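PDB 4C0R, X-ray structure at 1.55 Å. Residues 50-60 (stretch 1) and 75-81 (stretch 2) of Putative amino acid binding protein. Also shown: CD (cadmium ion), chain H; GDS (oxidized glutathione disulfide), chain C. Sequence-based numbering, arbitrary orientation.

Stretch 1 (50-60) EWTSIFSGLDS
Stretch 2 (75-81) ERANKYL

Stretch 1 is a helix over most of its length. Glu50 precedes it in an extended conformation (phi/psi -72/152), and from Trp51 to Asp59 phi stays between -53° and -74° and psi between -24° and -51°. Representative i to i+4 bonds are Gly57 N to Ser53 O (2.8 Å), Leu58 N to Ile54 O (3.0 Å) and Asp59 N to Phe55 O (3.0 Å). Stretch 2 begins inside a helix and finishes extended. Tyr80 N donates to Arg76 O at 2.8 Å; Tyr80 and Leu81 then adopt phi/psi of -129/152 and -81/146. The register sets Leu58 against Tyr80 (CA to CA 7.7 Å) and Asp59 against Lys79 (CA to CA 7.6 Å). The contact buries 298 Å².

Tyr80 covers the most surface. Its CA-to-CB bond points toward stretch 1, with chi1 -49° (m) and chi2 -66°. The hydroxyl is the donor in the one direct hydrogen bond across the stretches, Tyr80 OH to Asp59 OD1, 2.8 Å. Asp59 has chi1 -70° (m) and chi2 -18°; its CA-to-CB bond points sideways, but the carboxylate comes nearer. Water 1 extends this link: it donates to Asp59 OD2 (2.8 Å) and accepts from Lys79 NZ (2.9 Å). Lys79 reaches the water with chi1 -67° (m) and chi2 to chi4 all t. The Tyr80 ring also packs on apolar atoms, with Leu58 CB 3.7 Å from Tyr80 CE1. Leu58 is m, t.

Phe55 is next in area. Its CA-to-CB bond points sideways, with chi1 -61° (m) and chi2 -84°. Phe55 CD1 lies 3.6 Å from Tyr80 CE2. The two rings meet obliquely, centroids 5.7 Å apart and planes at 56°. On the other partner, Phe55 CZ lies over one face of the Arg76 guanidinium, and Phe55 CE1 is 4.1 Å from Arg76 NE.

Arg76 is extended after chi1: -72° (m), then t, t, with chi4 173°. This carries its buried guanidinium to the glutathione disulfide. Arg76 NH1 donates to GDS OE8 (2.8 Å) and Arg76 NH2 to GDS OE7 (2.9 Å), both nearly linear. Arg76 NH2 also sits at the edge of the Trp51 ring, 3.6 Å from Trp51 CZ2. Trp51 has chi1 170° (t) and chi2 -116°; over one face of its ring lies the ligand sulfur, GDS SG5, 3.4 Å from Trp51 CD2. Glu50 makes no contact with stretch 2. The cadmium ion is bound by Glu50 OE1 (2.5 Å), Glu50 OE2 (2.3 Å) and GDS OE4 (2.3 Å).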

ATOM      1  N   GLU A  50      -8.490   7.045   9.413  1.00 12.81           N
ATOM      2  CA  GLU A  50      -7.111   7.491   9.319  1.00 13.46           C
ATOM      3  C   GLU A  50      -6.167   6.295   9.312  1.00 12.21           C
ATOM      4  O   GLU A  50      -6.432   5.258   9.916  1.00 12.63           O
ATOM      5  CB  GLU A  50      -6.740   8.352  10.540  1.00 16.21           C
ATOM      6  CG  GLU A  50      -7.536   9.630  10.661  1.00 13.28           C
ATOM      7  CD  GLU A  50      -7.029  10.803   9.837  1.00 23.01           C
ATOM      8  OE1 GLU A  50      -6.080  10.669   9.058  1.00 23.03           O
ATOM      9  OE2 GLU A  50      -7.616  11.878   9.986  1.00 22.56           O
ATOM     10  N   TRP A  51      -5.007   6.479   8.679  1.00 12.05           N
ATOM     11  CA  TRP A  51      -4.010   5.425   8.625  1.00 11.42           C
ATOM     12  C   TRP A  51      -3.671   4.893  10.009  1.00 12.90           C
ATOM     13  O   TRP A  51      -3.674   3.701  10.235  1.00 12.76           O
ATOM     14  CB  TRP A  51      -2.767   6.025   7.975  1.00 12.03           C
ATOM     15  CG  TRP A  51      -1.503   5.221   7.996  1.00 13.27           C
ATOM     16  CD1 TRP A  51      -0.361   5.569   8.628  1.00 13.79           C
ATOM     17  CD2 TRP A  51      -1.232   3.987   7.316  1.00 11.33           C
ATOM     18  NE1 TRP A  51       0.618   4.626   8.420  1.00 15.89           N
ATOM     19  CE2 TRP A  51       0.113   3.638   7.607  1.00 13.20           C
ATOM     20  CE3 TRP A  51      -1.982   3.151   6.498  1.00 11.49           C
ATOM     21  CZ2 TRP A  51       0.708   2.472   7.107  1.00 12.28           C
ATOM     22  CZ3 TRP A  51      -1.388   2.000   5.992  1.00 14.35           C
ATOM     23  CH2 TRP A  51      -0.040   1.687   6.300  1.00 13.16           C
ATOM     24  N   THR A  52      -3.414   5.781  10.954  1.00 12.73           N
ATOM     25  CA  THR A  52      -2.988   5.285  12.268  1.00 13.65           C
ATOM     26  C   THR A  52      -4.149   4.556  12.967  1.00 14.41           C
ATOM     27  O   THR A  52      -3.922   3.622  13.717  1.00 14.19           O
ATOM     28  CB  THR A  52      -2.386   6.400  13.158  1.00 18.60           C
ATOM     29  OG1 THR A  52      -3.293   7.478  13.271  1.00 25.00           O
ATOM     30  CG2 THR A  52      -1.112   6.900  12.548  1.00 21.49           C
ATOM     31  N   SER A  53      -5.367   4.943  12.633  1.00 12.67           N
ATOM     32  CA  SER A  53      -6.568   4.358  13.229  1.00 13.92           C
ATOM     33  C   SER A  53      -6.840   2.945  12.706  1.00 14.10           C
ATOM     34  O   SER A  53      -7.481   2.149  13.387  1.00 13.82           O
ATOM     35  CB  SER A  53      -7.802   5.222  12.970  1.00 16.28           C
ATOM     36  OG  SER A  53      -7.676   6.445  13.663  1.00 20.51           O
ATOM     37  N   ILE A  54      -6.344   2.601  11.524  1.00 11.82           N
ATOM     38  CA  ILE A  54      -6.472   1.219  11.056  1.00  9.95           C
ATOM     39  C   ILE A  54      -5.853   0.332  12.096  1.00 13.90           C
ATOM     40  O   ILE A  54      -6.443  -0.648  12.547  1.00 11.92           O
ATOM     41  CB  ILE A  54      -5.792   0.999   9.703  1.00  8.63           C
ATOM     42  CG1 ILE A  54      -6.529   1.731   8.599  1.00  9.84           C
ATOM     43  CG2 ILE A  54      -5.727  -0.514   9.405  1.00 11.71           C
ATOM     44  CD1 ILE A  54      -5.840   1.665   7.259  1.00 11.81           C
ATOM     45  N   PHE A  55      -4.628   0.683  12.475  1.00 11.53           N
ATOM     46  CA  PHE A  55      -3.871  -0.162  13.372  1.00 11.76           C
ATOM     47  C   PHE A  55      -4.430  -0.090  14.793  1.00 13.28           C
ATOM     48  O   PHE A  55      -4.531  -1.116  15.419  1.00 12.22           O
ATOM     49  CB  PHE A  55      -2.387   0.217  13.287  1.00 14.52           C
ATOM     50  CG  PHE A  55      -1.829   0.017  11.928  1.00 13.19           C
ATOM     51  CD1 PHE A  55      -1.372  -1.225  11.532  1.00 12.31           C
ATOM     52  CD2 PHE A  55      -1.831   1.058  11.012  1.00 13.97           C
ATOM     53  CE1 PHE A  55      -0.887  -1.415  10.238  1.00 13.61           C
ATOM     54  CE2 PHE A  55      -1.353   0.868   9.705  1.00 13.61           C
ATOM     55  CZ  PHE A  55      -0.876  -0.375   9.342  1.00 14.39           C
ATOM     56  N   SER A  56      -4.793   1.081  15.263  1.00 14.52           N
ATOM     57  CA  SER A  56      -5.292   1.123  16.657  1.00 16.93           C
ATOM     58  C   SER A  56      -6.663   0.447  16.758  1.00 14.91           C
ATOM     59  O   SER A  56      -7.008  -0.170  17.769  1.00 14.88           O
ATOM     60  CB  SER A  56      -5.309   2.552  17.192  1.00 18.13           C
ATOM     61  OG  SER A  56      -6.174   3.375  16.459  1.00 17.17           O
ATOM     62  N   GLY A  57      -7.445   0.509  15.697  1.00 12.60           N
ATOM     63  CA  GLY A  57      -8.727  -0.170  15.667  1.00 12.28           C
ATOM     64  C   GLY A  57      -8.618  -1.669  15.557  1.00 11.30           C
ATOM     65  O   GLY A  57      -9.424  -2.411  16.120  1.00 12.72           O
ATOM     66  N   LEU A  58      -7.598  -2.144  14.842  1.00 11.63           N
ATOM     67  CA  LEU A  58      -7.344  -3.561  14.823  1.00  9.14           C
ATOM     68  C   LEU A  58      -6.876  -4.024  16.214  1.00 13.45           C
ATOM     69  O   LEU A  58      -7.223  -5.122  16.649  1.00 13.73           O
ATOM     70  CB  LEU A  58      -6.281  -3.935  13.784  1.00 10.67           C
ATOM     71  CG  LEU A  58      -6.681  -3.788  12.313  1.00 10.70           C
ATOM     72  CD1 LEU A  58      -5.415  -3.915  11.464  1.00 10.32           C
ATOM     73  CD2 LEU A  58      -7.738  -4.831  11.919  1.00 10.73           C
ATOM     74  N   ASP A  59      -6.081  -3.202  16.898  1.00 14.28           N
ATOM     75  CA  ASP A  59      -5.635  -3.557  18.259  1.00 16.39           C
ATOM     76  C   ASP A  59      -6.826  -3.719  19.196  1.00 17.57           C
ATOM     77  O   ASP A  59      -6.803  -4.564  20.091  1.00 19.80           O
ATOM     78  CB  ASP A  59      -4.805  -2.429  18.858  1.00 13.66           C
ATOM     79  CG  ASP A  59      -3.442  -2.272  18.199  1.00 18.29           C
ATOM     80  OD1 ASP A  59      -2.979  -3.216  17.531  1.00 19.68           O
ATOM     81  OD2 ASP A  59      -2.843  -1.207  18.368  1.00 20.79           O
ATOM     82  N   SER A  60      -7.843  -2.883  19.042  1.00 16.68           N
ATOM     83  CA  SER A  60      -8.979  -2.901  19.976  1.00 19.81           C
ATOM     84  C   SER A  60     -10.150  -3.772  19.508  1.00 21.16           C
ATOM     85  O   SER A  60     -11.200  -3.856  20.169  1.00 24.12           O
ATOM     86  CB  SER A  60      -9.453  -1.489  20.188  1.00 20.71           C
ATOM     87  OG  SER A  60     -10.051  -0.930  19.020  1.00 20.75           O
ATOM     88  N   GLU A  75       7.459  -5.916  12.702  1.00 12.34           N
ATOM     89  CA  GLU A  75       6.781  -5.120  13.744  1.00 16.48           C
ATOM     90  C   GLU A  75       5.265  -5.262  13.668  1.00 14.04           C
ATOM     91  O   GLU A  75       4.580  -5.346  14.659  1.00 14.78           O
ATOM     92  CB  GLU A  75       7.213  -3.661  13.710  1.00 20.01           C
ATOM     93  N   ARG A  76       4.708  -5.307  12.442  1.00  9.87           N
ATOM     94  CA  ARG A  76       3.293  -5.476  12.285  1.00  8.93           C
ATOM     95  C   ARG A  76       2.873  -6.926  12.556  1.00  7.53           C
ATOM     96  O   ARG A  76       1.793  -7.176  13.119  1.00 10.46           O
ATOM     97  CB  ARG A  76       2.915  -5.044  10.831  1.00 10.87           C
ATOM     98  CG  ARG A  76       2.986  -3.568  10.595  1.00  9.96           C
ATOM     99  CD  ARG A  76       2.875  -3.219   9.129  1.00  8.68           C
ATOM    100  NE  ARG A  76       3.026  -1.794   8.925  1.00 10.59           N
ATOM    101  CZ  ARG A  76       3.108  -1.239   7.700  1.00  8.22           C
ATOM    102  NH1 ARG A  76       3.040  -2.033   6.620  1.00  8.72           N
ATOM    103  NH2 ARG A  76       3.273   0.040   7.560  1.00 10.08           N
ATOM    104  N   ALA A  77       3.682  -7.885  12.120  1.00  9.76           N
ATOM    105  CA  ALA A  77       3.321  -9.274  12.279  1.00  8.95           C
ATOM    106  C   ALA A  77       3.322  -9.654  13.756  1.00 10.93           C
ATOM    107  O   ALA A  77       2.670 -10.583  14.147  1.00 11.90           O
ATOM    108  CB  ALA A  77       4.229 -10.154  11.494  1.00 12.50           C
ATOM    109  N   ASN A  78       4.055  -8.885  14.542  1.00 11.39           N
ATOM    110  CA  ASN A  78       4.036  -9.092  16.003  1.00 12.59           C
ATOM    111  C   ASN A  78       2.663  -8.825  16.591  1.00 13.51           C
ATOM    112  O   ASN A  78       2.356  -9.257  17.690  1.00 12.63           O
ATOM    113  CB  ASN A  78       5.014  -8.174  16.696  1.00 11.98           C
ATOM    114  CG  ASN A  78       6.435  -8.581  16.496  1.00 12.30           C
ATOM    115  OD1 ASN A  78       6.725  -9.722  16.185  1.00 13.38           O
ATOM    116  ND2 ASN A  78       7.346  -7.633  16.671  1.00 17.40           N
ATOM    117  N   LYS A  79       1.825  -8.077  15.885  1.00  9.50           N
ATOM    118  CA  LYS A  79       0.556  -7.607  16.421  1.00 10.77           C
ATOM    119  C   LYS A  79      -0.679  -8.047  15.620  1.00 12.56           C
ATOM    120  O   LYS A  79      -1.785  -8.079  16.149  1.00 12.34           O
ATOM    121  CB  LYS A  79       0.509  -6.084  16.475  1.00 12.00           C
ATOM    122  CG  LYS A  79       1.444  -5.443  17.453  1.00 12.85           C
ATOM    123  CD  LYS A  79       1.211  -3.931  17.398  1.00 20.05           C
ATOM    124  CE  LYS A  79       2.383  -3.120  17.846  1.00 28.94           C
ATOM    125  NZ  LYS A  79       2.100  -1.689  17.495  1.00 34.07           N
ATOM    126  N   TYR A  80      -0.485  -8.322  14.329  1.00  9.99           N
ATOM    127  CA  TYR A  80      -1.611  -8.580  13.418  1.00 10.58           C
ATOM    128  C   TYR A  80      -1.408  -9.851  12.652  1.00 11.75           C
ATOM    129  O   TYR A  80      -0.276 -10.212  12.368  1.00 11.72           O
ATOM    130  CB  TYR A  80      -1.772  -7.431  12.396  1.00 10.30           C
ATOM    131  CG  TYR A  80      -1.752  -6.083  13.113  1.00  9.35           C
ATOM    132  CD1 TYR A  80      -2.772  -5.732  14.004  1.00 10.37           C
ATOM    133  CD2 TYR A  80      -0.702  -5.199  12.959  1.00  9.81           C
ATOM    134  CE1 TYR A  80      -2.712  -4.535  14.705  1.00 12.45           C
ATOM    135  CE2 TYR A  80      -0.646  -3.992  13.680  1.00  9.26           C
ATOM    136  CZ  TYR A  80      -1.644  -3.678  14.526  1.00 13.26           C
ATOM    137  OH  TYR A  80      -1.568  -2.479  15.225  1.00 14.58           O
ATOM    138  N   LEU A  81      -2.508 -10.506  12.251  1.00  8.33           N
ATOM    139  CA  LEU A  81      -2.418 -11.614  11.299  1.00  8.16           C
ATOM    140  C   LEU A  81      -2.319 -11.057   9.855  1.00  8.73           C
ATOM    141  O   LEU A  81      -2.865  -9.982   9.540  1.00  9.48           O
ATOM    142  CB  LEU A  81      -3.664 -12.473  11.336  1.00 11.42           C
ATOM    143  CG  LEU A  81      -4.072 -12.987  12.716  1.00 11.67           C
ATOM    144  CD1 LEU A  81      -5.334 -13.800  12.665  1.00 12.50           C
ATOM    145  CD2 LEU A  81      -2.921 -13.722  13.296  1.00 14.58           C
TER
HETATM  146 CD    CD H1244      -6.590  13.028   8.300  0.74 15.44          CD
HETATM  147  CD1 GDS C 500      -2.042  10.228   6.787  1.00 22.26           C
HETATM  148  N2  GDS C 500      -1.667  10.587   5.412  1.00 25.51           N
HETATM  149  CA2 GDS C 500      -2.536  10.100   4.404  1.00 24.92           C
HETATM  150  C2  GDS C 500      -3.757  10.878   4.059  1.00 20.30           C
HETATM  151  O2  GDS C 500      -4.740  10.319   3.528  1.00 21.41           O
HETATM  152  CB2 GDS C 500      -2.337   8.832   3.666  1.00 19.86           C
HETATM  153  SG2 GDS C 500      -0.780   8.045   4.018  1.00 15.74           S
HETATM  154  N3  GDS C 500      -3.756  12.293   4.366  1.00 19.10           N
HETATM  155  CA3 GDS C 500      -4.964  13.083   4.133  1.00 19.40           C
HETATM  156  C3  GDS C 500      -5.528  13.294   5.535  1.00 20.60           C
HETATM  157  OE3 GDS C 500      -6.084  14.391   5.858  1.00 26.99           O
HETATM  158  OE4 GDS C 500      -5.455  12.401   6.428  1.00 20.30           O
HETATM  159  N4  GDS C 500       1.110   6.302   2.040  1.00  8.07           N
HETATM  160  CA4 GDS C 500       1.757   7.439   1.430  1.00 11.90           C
HETATM  161  C4  GDS C 500       3.078   7.689   2.070  1.00  9.93           C
HETATM  162  OE5 GDS C 500       3.691   6.774   2.702  1.00  9.83           O
HETATM  163  OE6 GDS C 500       3.584   8.832   1.900  1.00 10.82           O
HETATM  164  C5  GDS C 500      -0.211   5.960   1.614  1.00  9.18           C
HETATM  165  O5  GDS C 500      -0.753   6.604   0.718  1.00  9.95           O
HETATM  166  CA5 GDS C 500      -0.822   4.882   2.390  1.00  9.91           C
HETATM  167  N5  GDS C 500      -0.020   3.816   2.828  1.00  8.97           N
HETATM  168  CB5 GDS C 500      -1.924   5.335   3.291  1.00 11.40           C
HETATM  169  SG5 GDS C 500      -1.202   6.187   4.720  1.00 11.80           S
HETATM  170  CA6 GDS C 500       3.621   0.821   2.535  1.00  7.83           C
HETATM  171  C6  GDS C 500       3.380   0.311   3.947  1.00  8.79           C
HETATM  172  OE7 GDS C 500       3.697   1.052   4.917  1.00  8.21           O
HETATM  173  OE8 GDS C 500       2.861  -0.813   4.146  1.00  8.94           O
HETATM  174  N6  GDS C 500       3.390  -0.307   1.614  1.00  7.79           N
HETATM  175  CB6 GDS C 500       2.751   1.985   2.225  1.00  8.40           C
HETATM  176  CG6 GDS C 500       1.316   1.703   2.724  1.00  9.54           C
HETATM  177  CD6 GDS C 500       0.416   2.729   2.069  1.00  7.63           C
HETATM  178  O6  GDS C 500      -0.002   2.678   0.903  1.00  7.04           O
HETATM  179  O   HOH W   1      -0.210  -1.391  19.179  1.00 43.66           O